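Local structure of Baccell_00875 (Bacteroides cellulosilyticus DSM 14838, 5NO8) at residues 436-441 and 448-453; 288-293 and 308-313; 100-105 and 111-116. The protein is a polysaccharide lyase that probably acts on the rhamnose caps, attached to glucuronic acid, of complex arabinogalactan proteins. All blocks are in the same frame, centred on the assembly; numbering follows the deposited sequence.

Contact 1: residues 436-441 and 448-453; sequences TYSSVD and GYNYMW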
ATOM      1  N   THR A 436     -19.437 -22.081   6.345  1.00 29.26           N
ATOM      2  CA  THR A 436     -18.057 -22.096   5.848  1.00 27.71           C
ATOM      3  C   THR A 436     -17.082 -21.621   6.913  1.00 26.50           C
ATOM      4  O   THR A 436     -17.184 -20.501   7.426  1.00 29.13           O
ATOM      5  CB  THR A 436     -17.947 -21.218   4.584  1.00 28.29           C
ATOM      6  OG1 THR A 436     -18.859 -21.703   3.597  1.00 26.94           O
ATOM      7  CG2 THR A 436     -16.531 -21.220   4.012  1.00 27.73           C
ATOM      8  N   TYR A 437     -16.145 -22.493   7.239  1.00 25.74           N
ATOM      9  CA  TYR A 437     -15.103 -22.238   8.221  1.00 28.82           C
ATOM     10  C   TYR A 437     -13.753 -22.141   7.507  1.00 28.13           C
ATOM     11  O   TYR A 437     -13.661 -22.383   6.304  1.00 26.56           O
ATOM     12  CB  TYR A 437     -15.087 -23.360   9.255  1.00 30.63           C
ATOM     13  CG  TYR A 437     -16.363 -23.376  10.064  1.00 32.96           C
ATOM     14  CD1 TYR A 437     -16.543 -22.474  11.124  1.00 36.08           C
ATOM     15  CD2 TYR A 437     -17.405 -24.242   9.746  1.00 34.75           C
ATOM     16  CE1 TYR A 437     -17.723 -22.460  11.859  1.00 38.27           C
ATOM     17  CE2 TYR A 437     -18.580 -24.248  10.485  1.00 37.92           C
ATOM     18  CZ  TYR A 437     -18.734 -23.354  11.536  1.00 39.11           C
ATOM     19  OH  TYR A 437     -19.907 -23.331  12.267  1.00 42.01           O
ATOM     20  N   SER A 438     -12.724 -21.798   8.262  1.00 28.95           N
ATOM     21  CA  SER A 438     -11.370 -21.670   7.726  1.00 29.37           C
ATOM     22  C   SER A 438     -10.411 -22.760   8.238  1.00 28.21           C
ATOM     23  O   SER A 438      -9.272 -22.815   7.785  1.00 29.03           O
ATOM     24  CB  SER A 438     -10.840 -20.262   8.036  1.00 29.89           C
ATOM     25  OG  SER A 438     -10.558 -20.089   9.424  1.00 28.68           O
ATOM     26  N   SER A 439     -10.841 -23.609   9.189  1.00 28.26           N
ATOM     27  CA  SER A 439     -10.024 -24.723   9.662  1.00 28.54           C
ATOM     28  C   SER A 439     -10.874 -26.000   9.870  1.00 30.35           C
ATOM     29  O   SER A 439     -12.108 -25.924   9.986  1.00 29.72           O
ATOM     30  CB  SER A 439      -9.248 -24.338  10.929  1.00 30.40           C
ATOM     31  OG  SER A 439     -10.137 -24.013  11.993  1.00 31.41           O
ATOM     32  N   VAL A 440     -10.194 -27.149   9.861  1.00 30.07           N
ATOM     33  CA  VAL A 440     -10.854 -28.469   9.875  1.00 30.98           C
ATOM     34  C   VAL A 440     -11.603 -28.756  11.187  1.00 33.45           C
ATOM     35  O   VAL A 440     -12.612 -29.445  11.164  1.00 32.50           O
ATOM     36  CB  VAL A 440      -9.894 -29.635   9.554  1.00 31.44           C
ATOM     37  CG1 VAL A 440      -9.265 -29.445   8.165  1.00 31.88           C
ATOM     38  CG2 VAL A 440      -8.800 -29.797  10.610  1.00 31.65           C
ATOM     39  N   ASP A 441     -11.116 -28.225  12.303  1.00 34.27           N
ATOM     40  CA  ASP A 441     -11.865 -28.255  13.582  1.00 39.23           C
ATOM     41  C   ASP A 441     -13.276 -27.618  13.512  1.00 39.92           C
ATOM     42  O   ASP A 441     -14.184 -28.038  14.235  1.00 41.33           O
ATOM     43  CB  ASP A 441     -11.058 -27.588  14.715  1.00 40.21           C
ATOM     44  CG  ASP A 441     -10.617 -26.159  14.369  1.00 44.99           C
ATOM     45  OD1 ASP A 441      -9.578 -26.022  13.685  1.00 47.47           O
ATOM     46  OD2 ASP A 441     -11.303 -25.187  14.769  1.00 45.77           O
ATOM     47  N   GLY A 448     -17.644 -13.668   7.076  1.00 27.36           N
ATOM     48  CA  GLY A 448     -18.339 -13.465   5.799  1.00 28.87           C
ATOM     49  C   GLY A 448     -17.431 -13.451   4.581  1.00 26.86           C
ATOM     50  O   GLY A 448     -17.826 -13.890   3.502  1.00 27.22           O
ATOM     51  N   TYR A 449     -16.223 -12.934   4.767  1.00 26.77           N
ATOM     52  CA  TYR A 449     -15.211 -12.863   3.700  1.00 26.01           C
ATOM     53  C   TYR A 449     -14.965 -14.241   3.105  1.00 25.04           C
ATOM     54  O   TYR A 449     -14.837 -14.381   1.881  1.00 26.17           O
ATOM     55  CB  TYR A 449     -13.878 -12.315   4.249  1.00 26.48           C
ATOM     56  CG  TYR A 449     -13.869 -10.831   4.593  1.00 28.69           C
ATOM     57  CD1 TYR A 449     -13.869  -9.871   3.588  1.00 29.21           C
ATOM     58  CD2 TYR A 449     -13.805 -10.385   5.927  1.00 30.39           C
ATOM     59  CE1 TYR A 449     -13.843  -8.513   3.876  1.00 30.55           C
ATOM     60  CE2 TYR A 449     -13.756  -9.013   6.230  1.00 31.03           C
ATOM     61  CZ  TYR A 449     -13.782  -8.085   5.192  1.00 30.72           C
ATOM     62  OH  TYR A 449     -13.754  -6.731   5.429  1.00 31.11           O
ATOM     63  N   ASN A 450     -14.928 -15.260   3.957  1.00 25.14           N
ATOM     64  CA  ASN A 450     -14.486 -16.580   3.545  1.00 25.10           C
ATOM     65  C   ASN A 450     -15.435 -17.206   2.533  1.00 25.91           C
ATOM     66  O   ASN A 450     -14.990 -17.986   1.686  1.00 26.04           O
ATOM     67  CB  ASN A 450     -14.324 -17.517   4.747  1.00 25.40           C
ATOM     68  CG  ASN A 450     -13.276 -17.042   5.734  1.00 25.63           C
ATOM     69  OD1 ASN A 450     -12.479 -16.138   5.444  1.00 25.05           O
ATOM     70  ND2 ASN A 450     -13.252 -17.671   6.906  1.00 23.73           N
ATOM     71  N   TYR A 451     -16.716 -16.844   2.590  1.00 24.71           N
ATOM     72  CA  TYR A 451     -17.739 -17.427   1.707  1.00 25.20           C
ATOM     73  C   TYR A 451     -17.577 -17.011   0.247  1.00 24.65           C
ATOM     74  O   TYR A 451     -17.886 -17.789  -0.666  1.00 25.37           O
ATOM     75  CB  TYR A 451     -19.135 -17.002   2.151  1.00 27.33           C
ATOM     76  CG  TYR A 451     -19.584 -17.633   3.450  1.00 28.08           C
ATOM     77  CD1 TYR A 451     -19.019 -17.243   4.668  1.00 28.95           C
ATOM     78  CD2 TYR A 451     -20.579 -18.625   3.463  1.00 28.48           C
ATOM     79  CE1 TYR A 451     -19.419 -17.817   5.860  1.00 29.92           C
ATOM     80  CE2 TYR A 451     -20.998 -19.205   4.657  1.00 29.68           C
ATOM     81  CZ  TYR A 451     -20.416 -18.799   5.853  1.00 30.32           C
ATOM     82  OH  TYR A 451     -20.802 -19.361   7.047  1.00 31.45           O
ATOM     83  N   MET A 452     -17.165 -15.762   0.024  1.00 24.03           N
ATOM     84  CA  MET A 452     -16.991 -15.245  -1.340  1.00 24.70           C
ATOM     85  C   MET A 452     -15.900 -15.994  -2.068  1.00 22.61           C
ATOM     86  O   MET A 452     -16.016 -16.252  -3.260  1.00 22.88           O
ATOM     87  CB  MET A 452     -16.622 -13.769  -1.332  1.00 26.17           C
ATOM     88  CG  MET A 452     -17.637 -12.851  -0.673  1.00 30.06           C
ATOM     89  SD  MET A 452     -19.341 -13.137  -1.235  1.00 33.63           S
ATOM     90  CE  MET A 452     -19.920 -14.333  -0.047  1.00 40.39           C
ATOM     91  N   TRP A 453     -14.840 -16.305  -1.337  1.00 22.17           N
ATOM     92  CA  TRP A 453     -13.649 -16.930  -1.917  1.00 22.90           C
ATOM     93  C   TRP A 453     -13.900 -18.408  -2.178  1.00 23.20           C
ATOM     94  O   TRP A 453     -13.491 -18.929  -3.214  1.00 23.05           O
ATOM     95  CB  TRP A 453     -12.444 -16.726  -1.013  1.00 21.73           C
ATOM     96  CG  TRP A 453     -12.141 -15.271  -0.756  1.00 21.53           C
ATOM     97  CD1 TRP A 453     -12.284 -14.223  -1.635  1.00 21.01           C
ATOM     98  CD2 TRP A 453     -11.664 -14.710   0.467  1.00 21.22           C
ATOM     99  NE1 TRP A 453     -11.908 -13.055  -1.030  1.00 20.85           N
ATOM    100  CE2 TRP A 453     -11.525 -13.324   0.262  1.00 21.32           C
ATOM    101  CE3 TRP A 453     -11.329 -15.250   1.716  1.00 20.99           C
ATOM    102  CZ2 TRP A 453     -11.060 -12.460   1.267  1.00 21.91           C
ATOM    103  CZ3 TRP A 453     -10.882 -14.394   2.717  1.00 22.88           C
ATOM    104  CH2 TRP A 453     -10.743 -13.011   2.478  1.00 21.34           C
TER
HETATM  105  O   HOH W   1     -15.361 -18.632   8.360  1.00 31.27           O
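Thr436 sets its CB over the ring of Tyr451, and the pair is a worked example of how a loop can be fastened to the helix that follows it. From Tyr451 CB the ring is turned toward the loop, with CG anti to the carbonyl carbon (chi1 -70°), and the two side chains slide by each other in opposite directions. Over one face of the phenol ring stands Thr436 CB, with OG1 beside it: CB is 3.6 Å from the centroid of the Tyr451 ring, 11° off its normal, a CH-pi contact almost over the centre. On one flank of the ring, Tyr451 CD2 and CE2 pass beneath the hydroxyl, with Thr436 OG1 3.5 Å from CE2. On the other flank Tyr451 CE1 meets the backbone, 3.8 Å from Thr436 O. At the tip, Thr436 N donates to Tyr451 OH across 3.1 Å in a nearly straight bond (169°).

The phenol oxygen is also hydrogen-bonded to Asn446 OD1, so two partners fix the end of the ring. Thr436 OG1 has its polar partners elsewhere, Gln430 NE2 and Tyr434 O.

Beside the ring, a water ties the loop to the preceding residue of the helix. It donates to Thr436 O over 2.8 Å and accepts from Asn450 ND2 over 2.7 Å, giving a buried carbonyl a mate that the amide cannot supply directly. The same ND2 lies 3.7 Å from Ser438 CB, whose hydroxyl turns to Asp390.

Tyr451 also touches Ser480 and Met481 of helix 469-485. A connection folded against the start of the helix it leads into suits the run of successive helices in this part of the chain, consistent with an alpha/alpha toroid.

Contact 2: residues 288-293 and 308-313; sequences AKMNGV and VPMEQA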
ATOM      1  N   ALA A 288      23.167  10.860 -15.120  1.00 14.45           N
ATOM      2  CA  ALA A 288      22.413   9.758 -14.566  1.00 13.58           C
ATOM      3  C   ALA A 288      23.236   8.527 -14.364  1.00 14.25           C
ATOM      4  O   ALA A 288      24.271   8.344 -15.010  1.00 14.25           O
ATOM      5  CB  ALA A 288      21.236   9.432 -15.449  1.00 13.07           C
ATOM      6  N   LYS A 289      22.751   7.658 -13.477  1.00 13.70           N
ATOM      7  CA  LYS A 289      23.355   6.353 -13.248  1.00 14.02           C
ATOM      8  C   LYS A 289      22.272   5.272 -13.175  1.00 14.44           C
ATOM      9  O   LYS A 289      21.123   5.556 -12.820  1.00 13.37           O
ATOM     10  CB  LYS A 289      24.180   6.329 -11.972  1.00 14.58           C
ATOM     11  CG  LYS A 289      25.395   7.237 -11.986  1.00 16.37           C
ATOM     12  CD  LYS A 289      26.231   7.187 -10.712  1.00 17.58           C
ATOM     13  CE  LYS A 289      27.276   8.319 -10.725  1.00 21.36           C
ATOM     14  NZ  LYS A 289      28.139   8.218  -9.505  1.00 24.20           N
ATOM     15  N   MET A 290      22.655   4.063 -13.564  1.00 13.41           N
ATOM     16  CA  MET A 290      21.816   2.879 -13.481  1.00 14.32           C
ATOM     17  C   MET A 290      22.567   1.897 -12.602  1.00 13.61           C
ATOM     18  O   MET A 290      23.670   1.467 -12.975  1.00 13.11           O
ATOM     19  CB  MET A 290      21.611   2.287 -14.874  1.00 15.07           C
ATOM     20  CG  MET A 290      20.769   1.064 -14.917  1.00 17.19           C
ATOM     21  SD  MET A 290      20.606   0.601 -16.675  1.00 21.69           S
ATOM     22  CE  MET A 290      19.866  -0.976 -16.382  1.00 22.63           C
ATOM     23  N   ASN A 291      22.008   1.551 -11.443  1.00 13.59           N
ATOM     24  CA  ASN A 291      22.761   0.787 -10.414  1.00 14.56           C
ATOM     25  C   ASN A 291      24.207   1.297 -10.211  1.00 14.21           C
ATOM     26  O   ASN A 291      25.160   0.531 -10.182  1.00 13.45           O
ATOM     27  CB  ASN A 291      22.744  -0.701 -10.753  1.00 14.77           C
ATOM     28  CG  ASN A 291      21.388  -1.312 -10.553  1.00 15.93           C
ATOM     29  OD1 ASN A 291      20.544  -0.733  -9.866  1.00 15.39           O
ATOM     30  ND2 ASN A 291      21.187  -2.516 -11.096  1.00 16.47           N
ATOM     31  N   GLY A 292      24.345   2.610 -10.109  1.00 13.38           N
ATOM     32  CA  GLY A 292      25.619   3.201  -9.794  1.00 13.55           C
ATOM     33  C   GLY A 292      26.538   3.377 -10.979  1.00 13.41           C
ATOM     34  O   GLY A 292      27.641   3.914 -10.809  1.00 13.48           O
ATOM     35  N   VAL A 293      26.102   2.954 -12.157  1.00 11.77           N
ATOM     36  CA  VAL A 293      26.915   3.049 -13.388  1.00 12.55           C
ATOM     37  C   VAL A 293      26.409   4.193 -14.278  1.00 12.74           C
ATOM     38  O   VAL A 293      25.238   4.219 -14.674  1.00 12.81           O
ATOM     39  CB  VAL A 293      26.893   1.739 -14.191  1.00 12.65           C
ATOM     40  CG1 VAL A 293      27.800   1.854 -15.424  1.00 13.37           C
ATOM     41  CG2 VAL A 293      27.269   0.562 -13.305  1.00 13.17           C
ATOM     42  N   VAL A 308      17.306   2.874 -21.799  1.00 17.44           N
ATOM     43  CA  VAL A 308      18.263   1.790 -21.681  1.00 18.64           C
ATOM     44  C   VAL A 308      17.563   0.448 -21.769  1.00 18.31           C
ATOM     45  O   VAL A 308      16.423   0.313 -21.370  1.00 17.61           O
ATOM     46  CB  VAL A 308      19.057   1.813 -20.353  1.00 18.59           C
ATOM     47  CG1 VAL A 308      20.030   2.971 -20.318  1.00 20.66           C
ATOM     48  CG2 VAL A 308      18.134   1.832 -19.153  1.00 18.60           C
ATOM     49  N   PRO A 309      18.271  -0.558 -22.265  1.00 18.57           N
ATOM     50  CA  PRO A 309      17.774  -1.910 -22.165  1.00 18.75           C
ATOM     51  C   PRO A 309      17.963  -2.487 -20.749  1.00 17.82           C
ATOM     52  O   PRO A 309      18.920  -2.175 -20.028  1.00 16.66           O
ATOM     53  CB  PRO A 309      18.626  -2.655 -23.198  1.00 19.05           C
ATOM     54  CG  PRO A 309      19.921  -1.949 -23.159  1.00 19.83           C
ATOM     55  CD  PRO A 309      19.566  -0.503 -22.965  1.00 20.25           C
ATOM     56  N   MET A 310      17.013  -3.315 -20.364  1.00 18.19           N
ATOM     57  CA  MET A 310      17.009  -3.943 -19.065  1.00 18.84           C
ATOM     58  C   MET A 310      17.446  -5.378 -19.297  1.00 19.08           C
ATOM     59  O   MET A 310      16.623  -6.221 -19.596  1.00 20.75           O
ATOM     60  CB  MET A 310      15.592  -3.854 -18.469  1.00 19.72           C
ATOM     61  CG  MET A 310      15.075  -2.442 -18.271  1.00 20.82           C
ATOM     62  SD  MET A 310      16.133  -1.439 -17.173  1.00 22.35           S
ATOM     63  CE  MET A 310      15.010  -1.266 -15.789  1.00 23.41           C
ATOM     64  N   GLU A 311      18.729  -5.676 -19.112  1.00 19.88           N
ATOM     65  CA  GLU A 311      19.268  -6.960 -19.564  1.00 21.90           C
ATOM     66  C   GLU A 311      19.610  -7.960 -18.450  1.00 19.43           C
ATOM     67  O   GLU A 311      20.063  -9.071 -18.743  1.00 18.52           O
ATOM     68  CB  GLU A 311      20.481  -6.747 -20.488  1.00 27.33           C
ATOM     69  CG  GLU A 311      20.226  -5.849 -21.712  1.00 31.01           C
ATOM     70  CD  GLU A 311      19.367  -6.474 -22.844  1.00 36.81           C
ATOM     71  OE1 GLU A 311      19.410  -5.926 -23.972  1.00 42.62           O
ATOM     72  OE2 GLU A 311      18.678  -7.511 -22.660  1.00 39.54           O
ATOM     73  N   GLN A 312      19.318  -7.615 -17.202  1.00 16.91           N
ATOM     74  CA  GLN A 312      19.622  -8.512 -16.096  1.00 16.34           C
ATOM     75  C   GLN A 312      18.548  -8.427 -15.044  1.00 15.37           C
ATOM     76  O   GLN A 312      18.169  -7.332 -14.636  1.00 14.58           O
ATOM     77  CB  GLN A 312      20.951  -8.119 -15.477  1.00 17.94           C
ATOM     78  CG  GLN A 312      21.398  -8.953 -14.282  1.00 18.87           C
ATOM     79  CD  GLN A 312      22.820  -8.578 -13.910  1.00 21.88           C
ATOM     80  OE1 GLN A 312      23.054  -7.638 -13.133  1.00 26.78           O
ATOM     81  NE2 GLN A 312      23.762  -9.204 -14.564  1.00 20.60           N
ATOM     82  N   ALA A 313      18.075  -9.587 -14.612  1.00 14.12           N
ATOM     83  CA  ALA A 313      17.093  -9.659 -13.539  1.00 14.14           C
ATOM     84  C   ALA A 313      17.598  -9.011 -12.261  1.00 14.31           C
ATOM     85  O   ALA A 313      18.790  -9.079 -11.940  1.00 14.65           O
ATOM     86  CB  ALA A 313      16.680 -11.105 -13.274  1.00 14.77           C
TER
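Met290 opens a type I' turn in a beta hairpin, and from that corner its side chain reaches Val308, near the end of strand 303-309, and Met310 just after it. The hairpin joins strand 287-290 to strand 293-300, which lies between 287-290 and 303-309 in the sheet, and it illustrates how one long apolar side chain can join segments whose backbones stand apart. Met290 and Val308, the nearest pair of the two segments, have CA atoms 9.0 Å from each other, and no hydrogen bond links 288-293 to 308-313.

The turn is held from within. Met290 N donates to Val293 O at 2.8 Å, and Val293 N returns a bond to Met290 O at 3.0 Å. Asn291 and Gly292 occupy its two middle positions with positive phi angles, 43° and 83°, the Asn-Gly pairing well known in turns of this class. The side-chain amide of Asn291 is hydrogen-bonded to the backbone of strand 314-322, at Arg317 N and Glu315 O, so the corner is steadied beside the methionine.

Met290 is fully stretched, CG anti to the backbone N (chi1 180°) and the chain straight beyond, which spends its whole length on spanning the gap. Val308 points back at it, and the two side chains meet tip to tip: Met290 SD rests 3.7 Å from Val308 CG2. Phe318 of strand 314-322 touches both residues, while Val295 and Val316 also pack on Met290, making the contact part of a larger apolar layer.

The last atom goes further than the valine. Met290 CE comes within 4.0 Å of Pro309 O, and it lies 3.8 Å from Met310 SD, the sulfur of a bent methionine that crosses the straight one obliquely.

Contact 3: residues 100-105 and 111-116; sequences GMKVLY and RILIKR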
ATOM      1  N   GLY A 100       7.273  31.702  18.272  1.00 21.97           N
ATOM      2  CA  GLY A 100       7.538  30.298  17.956  1.00 21.87           C
ATOM      3  C   GLY A 100       8.130  30.045  16.584  1.00 20.20           C
ATOM      4  O   GLY A 100       8.234  28.885  16.191  1.00 21.61           O
ATOM      5  N   MET A 101       8.550  31.095  15.862  1.00 18.36           N
ATOM      6  CA  MET A 101       9.046  30.912  14.486  1.00 20.40           C
ATOM      7  C   MET A 101      10.544  30.692  14.413  1.00 20.54           C
ATOM      8  O   MET A 101      11.073  30.412  13.334  1.00 21.26           O
ATOM      9  CB  MET A 101       8.632  32.085  13.612  1.00 22.01           C
ATOM     10  CG  MET A 101       7.117  32.229  13.549  1.00 22.45           C
ATOM     11  SD  MET A 101       6.187  30.841  12.890  1.00 25.71           S
ATOM     12  CE  MET A 101       6.155  31.298  11.153  1.00 26.88           C
ATOM     13  N   LYS A 102      11.242  30.853  15.535  1.00 18.62           N
ATOM     14  CA  LYS A 102      12.655  30.533  15.603  1.00 19.51           C
ATOM     15  C   LYS A 102      12.833  29.684  16.835  1.00 18.05           C
ATOM     16  O   LYS A 102      12.443  30.101  17.931  1.00 16.62           O
ATOM     17  CB  LYS A 102      13.503  31.797  15.706  1.00 22.07           C
ATOM     18  CG  LYS A 102      14.998  31.531  15.844  1.00 27.17           C
ATOM     19  CD  LYS A 102      15.721  32.558  16.700  1.00 32.50           C
ATOM     20  CE  LYS A 102      17.183  32.159  16.909  1.00 35.37           C
ATOM     21  NZ  LYS A 102      18.050  33.334  17.239  1.00 38.95           N
ATOM     22  N   VAL A 103      13.414  28.496  16.662  1.00 16.94           N
ATOM     23  CA  VAL A 103      13.612  27.592  17.772  1.00 16.81           C
ATOM     24  C   VAL A 103      15.020  27.020  17.673  1.00 16.53           C
ATOM     25  O   VAL A 103      15.447  26.560  16.595  1.00 17.38           O
ATOM     26  CB  VAL A 103      12.561  26.454  17.790  1.00 18.65           C
ATOM     27  CG1 VAL A 103      12.542  25.780  19.138  1.00 18.75           C
ATOM     28  CG2 VAL A 103      11.143  26.969  17.489  1.00 20.45           C
ATOM     29  N   LEU A 104      15.749  27.065  18.780  1.00 14.92           N
ATOM     30  CA  LEU A 104      17.112  26.602  18.841  1.00 14.71           C
ATOM     31  C   LEU A 104      17.239  25.531  19.901  1.00 14.52           C
ATOM     32  O   LEU A 104      16.829  25.722  21.058  1.00 13.34           O
ATOM     33  CB  LEU A 104      18.031  27.789  19.137  1.00 16.33           C
ATOM     34  CG  LEU A 104      19.526  27.577  19.187  1.00 18.90           C
ATOM     35  CD1 LEU A 104      20.011  27.044  17.862  1.00 20.91           C
ATOM     36  CD2 LEU A 104      20.244  28.882  19.566  1.00 20.73           C
ATOM     37  N   TYR A 105      17.843  24.408  19.517  1.00 13.36           N
ATOM     38  CA  TYR A 105      18.118  23.282  20.415  1.00 13.99           C
ATOM     39  C   TYR A 105      19.598  23.040  20.380  1.00 14.36           C
ATOM     40  O   TYR A 105      20.251  23.289  19.355  1.00 15.49           O
ATOM     41  CB  TYR A 105      17.400  21.988  19.944  1.00 14.35           C
ATOM     42  CG  TYR A 105      15.931  22.111  19.688  1.00 14.37           C
ATOM     43  CD1 TYR A 105      15.463  22.665  18.488  1.00 14.48           C
ATOM     44  CD2 TYR A 105      14.980  21.735  20.645  1.00 14.02           C
ATOM     45  CE1 TYR A 105      14.116  22.801  18.239  1.00 14.98           C
ATOM     46  CE2 TYR A 105      13.603  21.882  20.404  1.00 14.22           C
ATOM     47  CZ  TYR A 105      13.179  22.433  19.211  1.00 14.54           C
ATOM     48  OH  TYR A 105      11.843  22.597  18.917  1.00 14.69           O
ATOM     49  N   ARG A 111      23.982  21.668  17.314  1.00 14.94           N
ATOM     50  CA  ARG A 111      23.007  22.745  17.337  1.00 16.02           C
ATOM     51  C   ARG A 111      21.969  22.462  16.269  1.00 15.62           C
ATOM     52  O   ARG A 111      22.359  22.232  15.105  1.00 15.77           O
ATOM     53  CB  ARG A 111      23.742  24.030  17.019  1.00 17.92           C
ATOM     54  CG  ARG A 111      22.952  25.308  17.095  1.00 20.35           C
ATOM     55  CD  ARG A 111      23.946  26.427  16.750  1.00 22.44           C
ATOM     56  NE  ARG A 111      23.468  27.784  16.967  1.00 26.06           N
ATOM     57  CZ  ARG A 111      22.976  28.604  16.025  1.00 27.21           C
ATOM     58  NH1 ARG A 111      22.608  29.846  16.367  1.00 25.47           N
ATOM     59  NH2 ARG A 111      22.805  28.191  14.762  1.00 26.42           N
ATOM     60  N   ILE A 112      20.697  22.478  16.651  1.00 13.90           N
ATOM     61  CA  ILE A 112      19.579  22.337  15.718  1.00 14.54           C
ATOM     62  C   ILE A 112      18.810  23.641  15.724  1.00 14.61           C
ATOM     63  O   ILE A 112      18.238  24.019  16.747  1.00 14.06           O
ATOM     64  CB  ILE A 112      18.622  21.183  16.072  1.00 15.27           C
ATOM     65  CG1 ILE A 112      19.378  19.856  16.280  1.00 16.75           C
ATOM     66  CG2 ILE A 112      17.600  21.009  14.970  1.00 16.58           C
ATOM     67  CD1 ILE A 112      19.698  19.522  17.724  1.00 17.46           C
ATOM     68  N   LEU A 113      18.837  24.351  14.609  1.00 13.85           N
ATOM     69  CA  LEU A 113      18.092  25.629  14.514  1.00 14.82           C
ATOM     70  C   LEU A 113      16.960  25.432  13.537  1.00 14.73           C
ATOM     71  O   LEU A 113      17.206  24.993  12.414  1.00 14.83           O
ATOM     72  CB  LEU A 113      18.986  26.753  14.041  1.00 16.24           C
ATOM     73  CG  LEU A 113      18.370  28.146  13.815  1.00 19.01           C
ATOM     74  CD1 LEU A 113      17.851  28.710  15.131  1.00 20.13           C
ATOM     75  CD2 LEU A 113      19.398  29.075  13.192  1.00 21.12           C
ATOM     76  N   ILE A 114      15.741  25.759  13.957  1.00 14.50           N
ATOM     77  CA  ILE A 114      14.600  25.799  13.070  1.00 15.90           C
ATOM     78  C   ILE A 114      14.147  27.229  12.842  1.00 16.70           C
ATOM     79  O   ILE A 114      13.840  27.922  13.804  1.00 16.21           O
ATOM     80  CB  ILE A 114      13.409  25.006  13.619  1.00 17.12           C
ATOM     81  CG1 ILE A 114      13.864  23.619  14.066  1.00 18.83           C
ATOM     82  CG2 ILE A 114      12.329  24.906  12.545  1.00 18.28           C
ATOM     83  CD1 ILE A 114      12.798  22.795  14.753  1.00 19.55           C
ATOM     84  N   LYS A 115      14.092  27.653  11.579  1.00 16.68           N
ATOM     85  CA  LYS A 115      13.570  28.979  11.192  1.00 17.93           C
ATOM     86  C   LYS A 115      12.335  28.750  10.349  1.00 17.86           C
ATOM     87  O   LYS A 115      12.417  28.076   9.323  1.00 17.27           O
ATOM     88  CB  LYS A 115      14.640  29.764  10.407  1.00 20.81           C
ATOM     89  CG  LYS A 115      15.868  30.149  11.253  1.00 23.72           C
ATOM     90  CD  LYS A 115      16.886  31.019  10.511  1.00 29.02           C
ATOM     91  CE  LYS A 115      17.914  30.172   9.753  1.00 32.84           C
ATOM     92  NZ  LYS A 115      18.815  31.023   8.955  1.00 38.62           N
ATOM     93  N   ARG A 116      11.203  29.291  10.793  1.00 16.46           N
ATOM     94  CA  ARG A 116       9.943  29.178  10.080  1.00 17.07           C
ATOM     95  C   ARG A 116       9.484  30.520   9.539  1.00 17.88           C
ATOM     96  O   ARG A 116       9.626  31.541  10.211  1.00 17.03           O
ATOM     97  CB  ARG A 116       8.862  28.670  10.998  1.00 17.56           C
ATOM     98  CG  ARG A 116       9.138  27.288  11.535  1.00 18.27           C
ATOM     99  CD  ARG A 116       8.208  26.953  12.678  1.00 18.63           C
ATOM    100  NE  ARG A 116       8.509  25.618  13.185  1.00 18.23           N
ATOM    101  CZ  ARG A 116       8.577  25.261  14.461  1.00 18.77           C
ATOM    102  NH1 ARG A 116       8.383  26.132  15.441  1.00 18.74           N
ATOM    103  NH2 ARG A 116       8.833  23.986  14.767  1.00 19.34           N
TER
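Val103 and Ile114 form a hydrogen-bonded pair of an antiparallel beta hairpin, whose strands run at 172° to each other. The backbone bonds come first. Ile114 N donates to Val103 O at 2.8 Å and Val103 N to Ile114 O at 2.9 Å; Tyr105 and Ile112 repeat the exchange, and Arg116 N reaches Met101 O just before the first strand begins.

Apolar contacts divide by face. With Val103, Tyr105, Ile112 and Ile114 on the buried side, Ile114 CD1 approaches Tyr105 CE1 to 3.7 Å, while the tyrosine hydroxyl bonds Thr37 O. The other face carries Lys102, Leu104, Leu113 and Lys115: Leu104 CD1 touches Leu113 CD1 at 3.9 Å and also lies over one face of the Arg111 guanidinium, toward its rim, 3.6 Å from Arg111 NE.

Polar side-chain bonding centres on Arg116. Extended from CG to NE, it presents NH1 to Gly100 O at 2.9 Å; the carbonyl lies in the guanidinium plane, though the bond is bent (137° at the hydrogen). NH1 also holds Gly38 O, and NE makes a salt bridge with Glu125 of strand 122-131. Met101 crosses the arginine at about a right angle, its CE 3.8 Å from Arg116 CB. A leucine in place of Arg116 would probably leave Glu125 without its charge partner and the Gly100 and Gly38 carbonyls short of a donor.

The chemistry thus implies a buried arginine whose charge is probably offset by Glu125, tying the hairpin's beginning to the next strand.

In the fold
The three contacts hold no element in common, and their chemistry follows their place. Contact 1, in the helical region, is wholly buried and mixes a ring face, a backbone-to-phenol hydrogen bond and a bridging water. Contacts 2 and 3 belong to two separate sheets and are only partly buried: 288-293 and 308-313 meet mainly through apolar side chains, with no hydrogen bond, whereas 100-105 and 111-116 are adjacent strands joined mainly by backbone bonds. Contact 3 is the farthest from the chain's centre, about 34 Å, against 25 and 26 Å for contacts 1 and 2. Centres of contacts 1 and 3, about 56 Å apart, lie on opposite sides of that point, and no two contacts touch.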